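PDB 2B30: hydrolase, putative from Plasmodium vivax, which is probably a magnesium-dependent phosphatase of the haloacid dehalogenase (HAD) superfamily, subfamily IIB, although its natural substrate is not established. Local coordinates for residues N131-T136 and I168-M173; A153-K158 and N213-V218; V95-T100 and T178-M183. All blocks are in the same frame, centred on the assembly; numbering follows the deposited sequence.

How the contacts relate
Contacts 1 and 2 lie within the cap, the domain built on the six-stranded sheet. Contact 3 joins that cap to the eight-stranded core domain. Contact 1 is at the periphery and only partly buried: a histidine ring meets a valine and an asparagine. Contact 2 is buried and consists of one aromatic pair. Contact 3 is also buried and mainly aliphatic, with polar groups turned to other partners. Contacts 2 and 3 use neighbouring strands of the cap sheet, 216-220 and 181-184, and are linked by a probable backbone hydrogen bond from Val218 N to Leu182 O and by the Glu217-Lys181 salt bridge. Contact 1 touches contact 3 through methionine packing and through Thr136 against Leu182.

Contact 1 of 3, residues N131-T136 and I168-M173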
ATOM      1  N   ASN A 131      23.073   5.386  21.562  1.00 46.83           N
ATOM      2  CA  ASN A 131      24.347   4.853  21.052  1.00 48.21           C
ATOM      3  C   ASN A 131      24.187   3.681  20.060  1.00 47.59           C
ATOM      4  O   ASN A 131      24.748   2.596  20.229  1.00 48.05           O
ATOM      5  CB  ASN A 131      25.296   4.502  22.214  1.00 49.46           C
ATOM      6  CG  ASN A 131      26.141   5.697  22.663  1.00 53.12           C
ATOM      7  OD1 ASN A 131      25.635   6.653  23.256  1.00 55.56           O
ATOM      8  ND2 ASN A 131      27.435   5.640  22.378  1.00 54.30           N
ATOM      9  N   LEU A 132      23.407   3.933  19.016  1.00 47.26           N
ATOM     10  CA  LEU A 132      23.209   2.982  17.924  1.00 45.45           C
ATOM     11  C   LEU A 132      23.899   3.416  16.625  1.00 42.80           C
ATOM     12  O   LEU A 132      23.983   2.631  15.680  1.00 39.29           O
ATOM     13  CB  LEU A 132      21.710   2.777  17.686  1.00 46.14           C
ATOM     14  CG  LEU A 132      21.057   1.788  18.664  1.00 46.85           C
ATOM     15  CD1 LEU A 132      19.534   1.903  18.640  1.00 44.65           C
ATOM     16  CD2 LEU A 132      21.517   0.341  18.371  1.00 45.05           C
ATOM     17  N   VAL A 133      24.406   4.649  16.595  1.00 41.08           N
ATOM     18  CA  VAL A 133      25.101   5.179  15.424  1.00 42.78           C
ATOM     19  C   VAL A 133      26.326   4.342  14.978  1.00 44.92           C
ATOM     20  O   VAL A 133      26.576   4.214  13.771  1.00 46.12           O
ATOM     21  CB  VAL A 133      25.537   6.643  15.660  1.00 42.52           C
ATOM     22  CG1 VAL A 133      26.405   7.157  14.507  1.00 43.97           C
ATOM     23  CG2 VAL A 133      24.323   7.533  15.842  1.00 43.31           C
ATOM     24  N   ASN A 134      27.084   3.780  15.926  1.00 45.51           N
ATOM     25  CA  ASN A 134      28.286   2.992  15.578  1.00 46.42           C
ATOM     26  C   ASN A 134      27.986   1.549  15.126  1.00 46.37           C
ATOM     27  O   ASN A 134      28.903   0.735  15.013  1.00 47.86           O
ATOM     28  CB  ASN A 134      29.335   3.001  16.712  1.00 46.06           C
ATOM     29  CG  ASN A 134      29.810   4.425  17.094  1.00 49.51           C
ATOM     30  OD1 ASN A 134      29.972   5.307  16.241  1.00 47.04           O
ATOM     31  ND2 ASN A 134      30.042   4.638  18.394  1.00 47.28           N
ATOM     32  N   GLN A 135      26.718   1.240  14.849  1.00 44.07           N
ATOM     33  CA  GLN A 135      26.349  -0.045  14.234  1.00 42.02           C
ATOM     34  C   GLN A 135      25.293   0.137  13.137  1.00 41.32           C
ATOM     35  O   GLN A 135      24.543  -0.798  12.813  1.00 40.54           O
ATOM     36  CB  GLN A 135      25.864  -1.018  15.305  1.00 40.80           C
ATOM     37  CG  GLN A 135      24.828  -0.431  16.234  1.00 41.34           C
ATOM     38  CD  GLN A 135      24.638  -1.257  17.478  1.00 38.22           C
ATOM     39  OE1 GLN A 135      25.173  -0.927  18.537  1.00 38.19           O
ATOM     40  NE2 GLN A 135      23.887  -2.342  17.358  1.00 32.69           N
ATOM     41  N   THR A 136      25.282   1.332  12.547  1.00 40.63           N
ATOM     42  CA  THR A 136      24.263   1.749  11.581  1.00 42.15           C
ATOM     43  C   THR A 136      24.883   2.028  10.211  1.00 40.41           C
ATOM     44  O   THR A 136      25.814   2.816  10.104  1.00 40.59           O
ATOM     45  CB  THR A 136      23.544   3.023  12.084  1.00 42.76           C
ATOM     46  OG1 THR A 136      22.828   2.713  13.281  1.00 41.70           O
ATOM     47  CG2 THR A 136      22.563   3.574  11.037  1.00 45.22           C
ATOM     48  N   ILE A 168      34.145   6.751   7.774  1.00 39.09           N
ATOM     49  CA  ILE A 168      34.330   8.171   8.022  1.00 40.09           C
ATOM     50  C   ILE A 168      34.207   8.464   9.510  1.00 42.93           C
ATOM     51  O   ILE A 168      33.652   7.668  10.256  1.00 44.80           O
ATOM     52  CB  ILE A 168      33.321   9.021   7.223  1.00 38.10           C
ATOM     53  CG1 ILE A 168      31.909   8.443   7.336  1.00 38.46           C
ATOM     54  CG2 ILE A 168      33.733   9.092   5.756  1.00 37.81           C
ATOM     55  CD1 ILE A 168      30.838   9.350   6.795  1.00 39.57           C
ATOM     56  N   ARG A 169      34.743   9.602   9.940  1.00 45.39           N
ATOM     57  CA  ARG A 169      34.674   9.982  11.342  1.00 45.95           C
ATOM     58  C   ARG A 169      33.210  10.235  11.704  1.00 46.72           C
ATOM     59  O   ARG A 169      32.401  10.605  10.845  1.00 45.96           O
ATOM     60  CB  ARG A 169      35.548  11.215  11.630  1.00 44.59           C
ATOM     61  N   HIS A 170      32.882   9.999  12.973  1.00 47.29           N
ATOM     62  CA  HIS A 170      31.537  10.198  13.506  1.00 45.93           C
ATOM     63  C   HIS A 170      31.042  11.612  13.232  1.00 46.69           C
ATOM     64  O   HIS A 170      29.933  11.778  12.739  1.00 47.23           O
ATOM     65  CB  HIS A 170      31.521   9.906  15.012  1.00 46.08           C
ATOM     66  CG  HIS A 170      30.151   9.865  15.621  1.00 48.25           C
ATOM     67  ND1 HIS A 170      29.465  11.004  16.000  1.00 50.94           N
ATOM     68  CD2 HIS A 170      29.353   8.819  15.949  1.00 47.08           C
ATOM     69  CE1 HIS A 170      28.299  10.660  16.519  1.00 51.03           C
ATOM     70  NE2 HIS A 170      28.207   9.340  16.501  1.00 49.23           N
ATOM     71  N   ASN A 171      31.859  12.624  13.531  1.00 47.84           N
ATOM     72  CA  ASN A 171      31.468  14.022  13.264  1.00 49.40           C
ATOM     73  C   ASN A 171      31.223  14.326  11.775  1.00 49.23           C
ATOM     74  O   ASN A 171      30.498  15.270  11.441  1.00 51.80           O
ATOM     75  CB  ASN A 171      32.473  15.027  13.866  1.00 50.90           C
ATOM     76  CG  ASN A 171      33.871  14.943  13.230  1.00 55.74           C
ATOM     77  OD1 ASN A 171      34.068  14.299  12.200  1.00 59.93           O
ATOM     78  ND2 ASN A 171      34.845  15.594  13.857  1.00 57.29           N
ATOM     79  N   GLU A 172      31.840  13.542  10.890  1.00 47.74           N
ATOM     80  CA  GLU A 172      31.617  13.662   9.442  1.00 47.64           C
ATOM     81  C   GLU A 172      30.263  13.062   9.059  1.00 46.22           C
ATOM     82  O   GLU A 172      29.547  13.600   8.212  1.00 44.08           O
ATOM     83  CB  GLU A 172      32.747  12.980   8.653  1.00 47.31           C
ATOM     84  CG  GLU A 172      34.083  13.730   8.687  1.00 46.65           C
ATOM     85  CD  GLU A 172      35.322  12.816   8.630  1.00 50.41           C
ATOM     86  OE1 GLU A 172      35.266  11.674   8.101  1.00 47.77           O
ATOM     87  OE2 GLU A 172      36.381  13.255   9.132  1.00 58.39           O
ATOM     88  N   MET A 173      29.910  11.951   9.700  1.00 46.64           N
ATOM     89  CA  MET A 173      28.626  11.285   9.443  1.00 47.08           C
ATOM     90  C   MET A 173      27.425  12.194   9.730  1.00 44.10           C
ATOM     91  O   MET A 173      26.469  12.233   8.947  1.00 39.69           O
ATOM     92  CB  MET A 173      28.501   9.995  10.262  1.00 46.94           C
ATOM     93  CG  MET A 173      27.417   9.046   9.765  1.00 49.49           C
ATOM     94  SD  MET A 173      27.957   8.055   8.353  1.00 54.65           S
ATOM     95  CE  MET A 173      27.285   8.975   6.989  1.00 54.02           C
TER
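Val133 and His170 form the close-packed part of this contact. The side chains cross at about a right angle. Val133 brings up one methyl, CG1, which lies 3.5 Å from His170 NE2 and 3.7 Å from His170 CD2. It comes at a slant to the imidazole. Two torsions set this up. Val133 CG1 is anti to its own backbone N (chi1 174°), and the histidine ring also swings away from its backbone N (chi1 -171°), out from the helix toward the loop. Val133 is buried, so the NE2-CD2 side of the ring is packed against carbon.

The side at Asn134 is looser. Its OD1 comes to the ring edge, in the ring plane, 3.6 Å from His170 CD2. The amide and ring planes are strongly tilted, and no hydrogen bond joins them. Asn134 and His170 are both partly exposed, unlike Val133. The meeting is van der Waals packing alone.

Each backbone is braced from within. Leu132 O is gripped from opposite faces of its carbonyl plane, by Thr136 OG1 at 2.7 Å and by Gln135 N at 3.2 Å. On the other side, Arg169 is the N-cap of helix 170-173. Its backbone N donates to Glu172 OE1 at 2.8 Å, meeting the carboxylate from above its plane. The Glu172 side chain thus turns back to the first turn of the helix.

The contact lies at the outer end of the cap sheet. Helix 117-129 ends in a Schellman motif with Asn131 at C-prime, and Val133 also packs on Leu127 and Val128 of that helix. Asn134 and His170 both touch Thr147 of strand 143-147, while Thr136 begins the next strand, 136-140.

Contact 2 of 3, residues A153-K158 and N213-V218; sequences ADFLQK and NGHAEV
Phe155 and His215 form a T-shaped (edge-to-face) aromatic pair inside the cap domain of this HAD-family protein. The phenyl ring turns its edge to the face of the imidazole. Their planes stand at 89°, and the centroids are 5.6 Å apart. The side chains arrive from opposite directions, Phe155 from the start of helix 155-160 and His215 from the loop just before strand 216-220. The closest atoms are Phe155 CZ and His215 NE2, 3.9 Å apart, with NE2 near the phenyl plane. Phe155 can span the gap because CG is anti to its backbone N (chi1 -179°), which sends the ring straight out from the helix.

The imidazole is held by more than the stack. His215 ND1 is hydrogen-bonded to the backbone N of Leu186, which should restrict ring rotation. Met183 and Val185 pack against both aromatic side chains. The pair is buried, and the side chain of Phe155 lies about 9 Å from that of Asp35, a calcium ligand. The far face of the imidazole, turned away from the phenyl ring, is met by Asn213 O, 3.7 Å above the plane and over its centre.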
ATOM      1  N   ALA A 153      32.083  -2.913   9.741  1.00 64.47           N
ATOM      2  CA  ALA A 153      32.485  -2.269   8.474  1.00 62.90           C
ATOM      3  C   ALA A 153      32.630  -3.252   7.281  1.00 61.02           C
ATOM      4  O   ALA A 153      32.353  -2.888   6.128  1.00 60.95           O
ATOM      5  CB  ALA A 153      33.781  -1.469   8.678  1.00 63.27           C
ATOM      6  N   ASP A 154      33.052  -4.487   7.563  1.00 57.82           N
ATOM      7  CA  ASP A 154      33.182  -5.531   6.540  1.00 55.67           C
ATOM      8  C   ASP A 154      31.857  -6.288   6.315  1.00 55.50           C
ATOM      9  O   ASP A 154      31.841  -7.311   5.617  1.00 56.78           O
ATOM     10  CB  ASP A 154      34.288  -6.522   6.933  1.00 53.20           C
ATOM     11  N   PHE A 155      30.759  -5.760   6.871  1.00 53.48           N
ATOM     12  CA  PHE A 155      29.496  -6.507   7.073  1.00 51.19           C
ATOM     13  C   PHE A 155      28.746  -6.825   5.784  1.00 50.20           C
ATOM     14  O   PHE A 155      28.387  -7.960   5.538  1.00 49.83           O
ATOM     15  CB  PHE A 155      28.600  -5.716   8.035  1.00 50.21           C
ATOM     16  CG  PHE A 155      27.292  -6.377   8.359  1.00 51.25           C
ATOM     17  CD1 PHE A 155      27.175  -7.222   9.449  1.00 53.85           C
ATOM     18  CD2 PHE A 155      26.164  -6.120   7.607  1.00 51.71           C
ATOM     19  CE1 PHE A 155      25.953  -7.821   9.759  1.00 50.75           C
ATOM     20  CE2 PHE A 155      24.949  -6.720   7.918  1.00 50.87           C
ATOM     21  CZ  PHE A 155      24.850  -7.564   8.996  1.00 47.34           C
ATOM     22  N   LEU A 156      28.500  -5.820   4.963  1.00 51.03           N
ATOM     23  CA  LEU A 156      27.867  -6.055   3.679  1.00 51.67           C
ATOM     24  C   LEU A 156      28.789  -6.859   2.757  1.00 50.72           C
ATOM     25  O   LEU A 156      28.315  -7.666   1.962  1.00 49.89           O
ATOM     26  CB  LEU A 156      27.476  -4.727   3.021  1.00 53.63           C
ATOM     27  CG  LEU A 156      26.523  -3.798   3.789  1.00 56.88           C
ATOM     28  CD1 LEU A 156      26.212  -2.569   2.937  1.00 56.51           C
ATOM     29  CD2 LEU A 156      25.217  -4.495   4.211  1.00 57.74           C
ATOM     30  N   GLN A 157      30.101  -6.636   2.873  1.00 50.63           N
ATOM     31  CA  GLN A 157      31.082  -7.332   2.039  1.00 50.43           C
ATOM     32  C   GLN A 157      31.125  -8.821   2.384  1.00 51.21           C
ATOM     33  O   GLN A 157      30.949  -9.668   1.510  1.00 51.30           O
ATOM     34  CB  GLN A 157      32.476  -6.704   2.175  1.00 49.20           C
ATOM     35  N   LYS A 158      31.329  -9.137   3.661  1.00 52.16           N
ATOM     36  CA  LYS A 158      31.432 -10.533   4.102  1.00 51.43           C
ATOM     37  C   LYS A 158      30.073 -11.235   4.126  1.00 51.64           C
ATOM     38  O   LYS A 158      29.927 -12.297   3.528  1.00 52.97           O
ATOM     39  CB  LYS A 158      32.116 -10.626   5.471  1.00 50.83           C
ATOM     40  N   ASN A 213      17.306 -11.501   9.822  1.00 61.03           N
ATOM     41  CA  ASN A 213      18.238 -11.640  10.946  1.00 59.65           C
ATOM     42  C   ASN A 213      18.002 -10.629  12.083  1.00 58.18           C
ATOM     43  O   ASN A 213      18.890 -10.398  12.916  1.00 56.79           O
ATOM     44  CB  ASN A 213      19.682 -11.508  10.437  1.00 61.35           C
ATOM     45  CG  ASN A 213      20.164 -12.743   9.700  1.00 62.40           C
ATOM     46  OD1 ASN A 213      19.380 -13.635   9.369  1.00 65.29           O
ATOM     47  ND2 ASN A 213      21.468 -12.803   9.443  1.00 62.62           N
ATOM     48  N   GLY A 214      16.817 -10.021  12.112  1.00 57.06           N
ATOM     49  CA  GLY A 214      16.427  -9.110  13.195  1.00 55.03           C
ATOM     50  C   GLY A 214      17.079  -7.738  13.163  1.00 54.20           C
ATOM     51  O   GLY A 214      17.131  -7.053  14.186  1.00 54.64           O
ATOM     52  N   HIS A 215      17.576  -7.335  11.992  1.00 53.01           N
ATOM     53  CA  HIS A 215      18.139  -5.993  11.796  1.00 49.35           C
ATOM     54  C   HIS A 215      17.018  -5.034  11.377  1.00 45.20           C
ATOM     55  O   HIS A 215      15.984  -5.470  10.865  1.00 40.83           O
ATOM     56  CB  HIS A 215      19.249  -6.014  10.736  1.00 50.45           C
ATOM     57  CG  HIS A 215      20.284  -7.082  10.951  1.00 52.47           C
ATOM     58  ND1 HIS A 215      21.129  -7.098  12.041  1.00 50.26           N
ATOM     59  CD2 HIS A 215      20.618  -8.163  10.202  1.00 52.79           C
ATOM     60  CE1 HIS A 215      21.930  -8.147  11.962  1.00 49.94           C
ATOM     61  NE2 HIS A 215      21.642  -8.808  10.853  1.00 49.53           N
ATOM     62  N   ALA A 216      17.215  -3.737  11.606  1.00 42.95           N
ATOM     63  CA  ALA A 216      16.207  -2.725  11.241  1.00 42.14           C
ATOM     64  C   ALA A 216      16.581  -2.004   9.949  1.00 40.18           C
ATOM     65  O   ALA A 216      17.642  -1.416   9.867  1.00 38.12           O
ATOM     66  CB  ALA A 216      16.019  -1.711  12.367  1.00 41.14           C
ATOM     67  N   GLU A 217      15.709  -2.072   8.946  1.00 39.59           N
ATOM     68  CA  GLU A 217      15.849  -1.275   7.732  1.00 38.86           C
ATOM     69  C   GLU A 217      14.896  -0.094   7.835  1.00 35.67           C
ATOM     70  O   GLU A 217      13.682  -0.283   7.889  1.00 35.34           O
ATOM     71  CB  GLU A 217      15.520  -2.108   6.492  1.00 38.34           C
ATOM     72  CG  GLU A 217      16.673  -2.964   5.996  1.00 40.91           C
ATOM     73  CD  GLU A 217      16.366  -3.670   4.671  1.00 46.02           C
ATOM     74  OE1 GLU A 217      15.210  -4.131   4.456  1.00 50.32           O
ATOM     75  OE2 GLU A 217      17.297  -3.768   3.835  1.00 55.14           O
ATOM     76  N   VAL A 218      15.451   1.114   7.868  1.00 34.12           N
ATOM     77  CA  VAL A 218      14.677   2.354   8.055  1.00 31.65           C
ATOM     78  C   VAL A 218      14.598   3.163   6.761  1.00 30.38           C
ATOM     79  O   VAL A 218      15.611   3.621   6.264  1.00 28.90           O
ATOM     80  CB  VAL A 218      15.332   3.229   9.127  1.00 30.00           C
ATOM     81  CG1 VAL A 218      14.541   4.502   9.353  1.00 32.25           C
ATOM     82  CG2 VAL A 218      15.459   2.447  10.413  1.00 35.03           C
TER

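Contact 3 of 3, residues V95-T100 and T178-M183; sequences VYINGT and TMNKLM
This is a buried, mostly aliphatic contact between the two domains: Ile97, in the turn after core strand 94-96, packs on Asn180 and Lys181 at the start of cap strand 181-184. Ile97 uses both its branches. CG2 lies 3.5 Å from Lys181 CB and 3.9 Å from Lys181 CD, so this methyl packs on two carbons of the lysine, the two side chains crossing at a slant. CD1, at the end of the longer branch, meets Asn180 CB at 3.9 Å.

The turn that carries Ile97 is tight. Ile97, Asn98 and Gly99 all have positive phi. Asn98 OD1 is hydrogen-bonded to Asn251 ND2. Thr100 then closes the turn, for Ile97 O accepts both Thr100 N at 3.2 Å and Thr100 OG1 at 2.6 Å. On the cap side, Asn180 and Lys181 form a classic beta bulge opposite His139 of strand 136-140. Both side chains set out toward the core turn.

Their polar ends are satisfied elsewhere. Asn180 ND2 bonds to Asp112 OD1 and Glu113 O, and its OD1 to Gly141 N, which pins the amide. Lys181 leaves the backbone extended, with CG anti to N (chi1 177°), and bends only near its end (chi3 80°). Its NZ forms a salt bridge with Glu217 OE2 on strand 216-220. The lysine side chain lies about 11 Å from the bound calcium ion.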
ATOM      1  N   VAL A  95      13.554  -1.983  -8.600  1.00 34.73           N
ATOM      2  CA  VAL A  95      13.012  -1.352  -7.409  1.00 32.90           C
ATOM      3  C   VAL A  95      13.990  -1.630  -6.270  1.00 32.79           C
ATOM      4  O   VAL A  95      14.156  -2.777  -5.841  1.00 32.41           O
ATOM      5  CB  VAL A  95      11.627  -1.933  -7.062  1.00 31.65           C
ATOM      6  CG1 VAL A  95      11.116  -1.362  -5.759  1.00 30.42           C
ATOM      7  CG2 VAL A  95      10.647  -1.663  -8.189  1.00 30.83           C
ATOM      8  N   TYR A  96      14.635  -0.579  -5.787  1.00 30.88           N
ATOM      9  CA  TYR A  96      15.697  -0.727  -4.823  1.00 31.32           C
ATOM     10  C   TYR A  96      15.393   0.067  -3.573  1.00 32.60           C
ATOM     11  O   TYR A  96      14.577   0.986  -3.603  1.00 35.09           O
ATOM     12  CB  TYR A  96      16.999  -0.270  -5.448  1.00 30.97           C
ATOM     13  CG  TYR A  96      17.346  -1.075  -6.666  1.00 32.79           C
ATOM     14  CD1 TYR A  96      17.742  -2.392  -6.542  1.00 35.53           C
ATOM     15  CD2 TYR A  96      17.256  -0.534  -7.953  1.00 35.66           C
ATOM     16  CE1 TYR A  96      18.065  -3.152  -7.651  1.00 34.16           C
ATOM     17  CE2 TYR A  96      17.576  -1.295  -9.076  1.00 32.35           C
ATOM     18  CZ  TYR A  96      17.980  -2.601  -8.905  1.00 31.00           C
ATOM     19  OH  TYR A  96      18.302  -3.383  -9.969  1.00 31.80           O
ATOM     20  N   ILE A  97      16.040  -0.313  -2.470  1.00 32.34           N
ATOM     21  CA  ILE A  97      15.895   0.379  -1.194  1.00 33.70           C
ATOM     22  C   ILE A  97      14.419   0.491  -0.816  1.00 32.43           C
ATOM     23  O   ILE A  97      13.909   1.572  -0.526  1.00 30.12           O
ATOM     24  CB  ILE A  97      16.578   1.779  -1.201  1.00 34.36           C
ATOM     25  CG1 ILE A  97      17.992   1.679  -1.796  1.00 35.36           C
ATOM     26  CG2 ILE A  97      16.632   2.366   0.236  1.00 32.70           C
ATOM     27  CD1 ILE A  97      18.881   2.885  -1.474  1.00 36.44           C
ATOM     28  N   ASN A  98      13.751  -0.654  -0.852  1.00 32.24           N
ATOM     29  CA  ASN A  98      12.366  -0.787  -0.438  1.00 32.99           C
ATOM     30  C   ASN A  98      11.419   0.189  -1.117  1.00 32.52           C
ATOM     31  O   ASN A  98      10.447   0.660  -0.515  1.00 32.23           O
ATOM     32  CB  ASN A  98      12.264  -0.738   1.096  1.00 33.24           C
ATOM     33  CG  ASN A  98      12.782  -2.011   1.736  1.00 32.19           C
ATOM     34  OD1 ASN A  98      12.914  -3.033   1.051  1.00 28.05           O
ATOM     35  ND2 ASN A  98      13.066  -1.968   3.041  1.00 27.66           N
ATOM     36  N   GLY A  99      11.699   0.471  -2.385  1.00 30.33           N
ATOM     37  CA  GLY A  99      10.789   1.257  -3.201  1.00 30.23           C
ATOM     38  C   GLY A  99      11.061   2.739  -3.254  1.00 29.83           C
ATOM     39  O   GLY A  99      10.318   3.467  -3.918  1.00 27.09           O
ATOM     40  N   THR A 100      12.128   3.177  -2.586  1.00 29.82           N
ATOM     41  CA  THR A 100      12.504   4.587  -2.567  1.00 31.43           C
ATOM     42  C   THR A 100      13.448   4.954  -3.729  1.00 32.45           C
ATOM     43  O   THR A 100      13.636   6.140  -4.035  1.00 33.89           O
ATOM     44  CB  THR A 100      13.126   4.978  -1.209  1.00 30.90           C
ATOM     45  OG1 THR A 100      14.236   4.126  -0.921  1.00 34.29           O
ATOM     46  CG2 THR A 100      12.111   4.826  -0.102  1.00 30.48           C
ATOM     47  N   THR A 178      20.369  14.054   5.117  1.00 37.74           N
ATOM     48  CA  THR A 178      19.401  12.968   4.833  1.00 36.73           C
ATOM     49  C   THR A 178      20.023  11.668   4.256  1.00 37.16           C
ATOM     50  O   THR A 178      21.178  11.656   3.846  1.00 38.88           O
ATOM     51  CB  THR A 178      18.248  13.456   3.892  1.00 33.36           C
ATOM     52  OG1 THR A 178      17.164  12.526   3.938  1.00 29.69           O
ATOM     53  CG2 THR A 178      18.723  13.598   2.469  1.00 29.99           C
ATOM     54  N   MET A 179      19.241  10.584   4.252  1.00 37.12           N
ATOM     55  CA  MET A 179      19.628   9.298   3.646  1.00 36.07           C
ATOM     56  C   MET A 179      18.397   8.647   3.041  1.00 35.75           C
ATOM     57  O   MET A 179      17.276   8.954   3.444  1.00 34.82           O
ATOM     58  CB  MET A 179      20.180   8.337   4.706  1.00 36.39           C
ATOM     59  CG  MET A 179      21.511   8.726   5.289  1.00 37.48           C
ATOM     60  SD  MET A 179      22.867   8.532   4.140  1.00 35.65           S
ATOM     61  CE  MET A 179      24.068   9.590   4.931  1.00 33.87           C
ATOM     62  N   ASN A 180      18.606   7.732   2.097  1.00 35.78           N
ATOM     63  CA  ASN A 180      17.515   6.898   1.587  1.00 36.08           C
ATOM     64  C   ASN A 180      17.161   5.796   2.582  1.00 35.75           C
ATOM     65  O   ASN A 180      15.994   5.403   2.701  1.00 34.39           O
ATOM     66  CB  ASN A 180      17.888   6.254   0.256  1.00 36.82           C
ATOM     67  CG  ASN A 180      18.081   7.266  -0.854  1.00 36.46           C
ATOM     68  OD1 ASN A 180      19.204   7.663  -1.147  1.00 31.34           O
ATOM     69  ND2 ASN A 180      16.987   7.671  -1.491  1.00 37.79           N
ATOM     70  N   LYS A 181      18.177   5.290   3.277  1.00 33.75           N
ATOM     71  CA  LYS A 181      17.981   4.199   4.219  1.00 35.83           C
ATOM     72  C   LYS A 181      19.056   4.122   5.298  1.00 34.86           C
ATOM     73  O   LYS A 181      20.237   4.321   5.019  1.00 33.29           O
ATOM     74  CB  LYS A 181      17.941   2.867   3.465  1.00 36.43           C
ATOM     75  CG  LYS A 181      17.812   1.633   4.354  1.00 36.13           C
ATOM     76  CD  LYS A 181      17.540   0.401   3.522  1.00 38.28           C
ATOM     77  CE  LYS A 181      18.803  -0.153   2.882  1.00 39.62           C
ATOM     78  NZ  LYS A 181      19.231  -1.386   3.558  1.00 37.83           N
ATOM     79  N   LEU A 182      18.631   3.826   6.524  1.00 35.49           N
ATOM     80  CA  LEU A 182      19.551   3.412   7.584  1.00 40.54           C
ATOM     81  C   LEU A 182      19.257   1.949   7.914  1.00 42.78           C
ATOM     82  O   LEU A 182      18.131   1.612   8.298  1.00 42.64           O
ATOM     83  CB  LEU A 182      19.393   4.261   8.852  1.00 40.16           C
ATOM     84  CG  LEU A 182      19.426   5.785   8.759  1.00 44.18           C
ATOM     85  CD1 LEU A 182      19.558   6.370  10.147  1.00 47.79           C
ATOM     86  CD2 LEU A 182      20.565   6.275   7.906  1.00 49.67           C
ATOM     87  N   MET A 183      20.252   1.082   7.739  1.00 45.07           N
ATOM     88  CA  MET A 183      20.137  -0.305   8.176  1.00 47.48           C
ATOM     89  C   MET A 183      20.876  -0.461   9.486  1.00 47.56           C
ATOM     90  O   MET A 183      22.104  -0.536   9.503  1.00 50.52           O
ATOM     91  CB  MET A 183      20.717  -1.273   7.155  1.00 48.78           C
ATOM     92  CG  MET A 183      20.410  -2.725   7.480  1.00 49.46           C
ATOM     93  SD  MET A 183      21.749  -3.808   6.991  1.00 52.85           S
ATOM     94  CE  MET A 183      21.088  -5.402   7.495  1.00 54.44           C
TER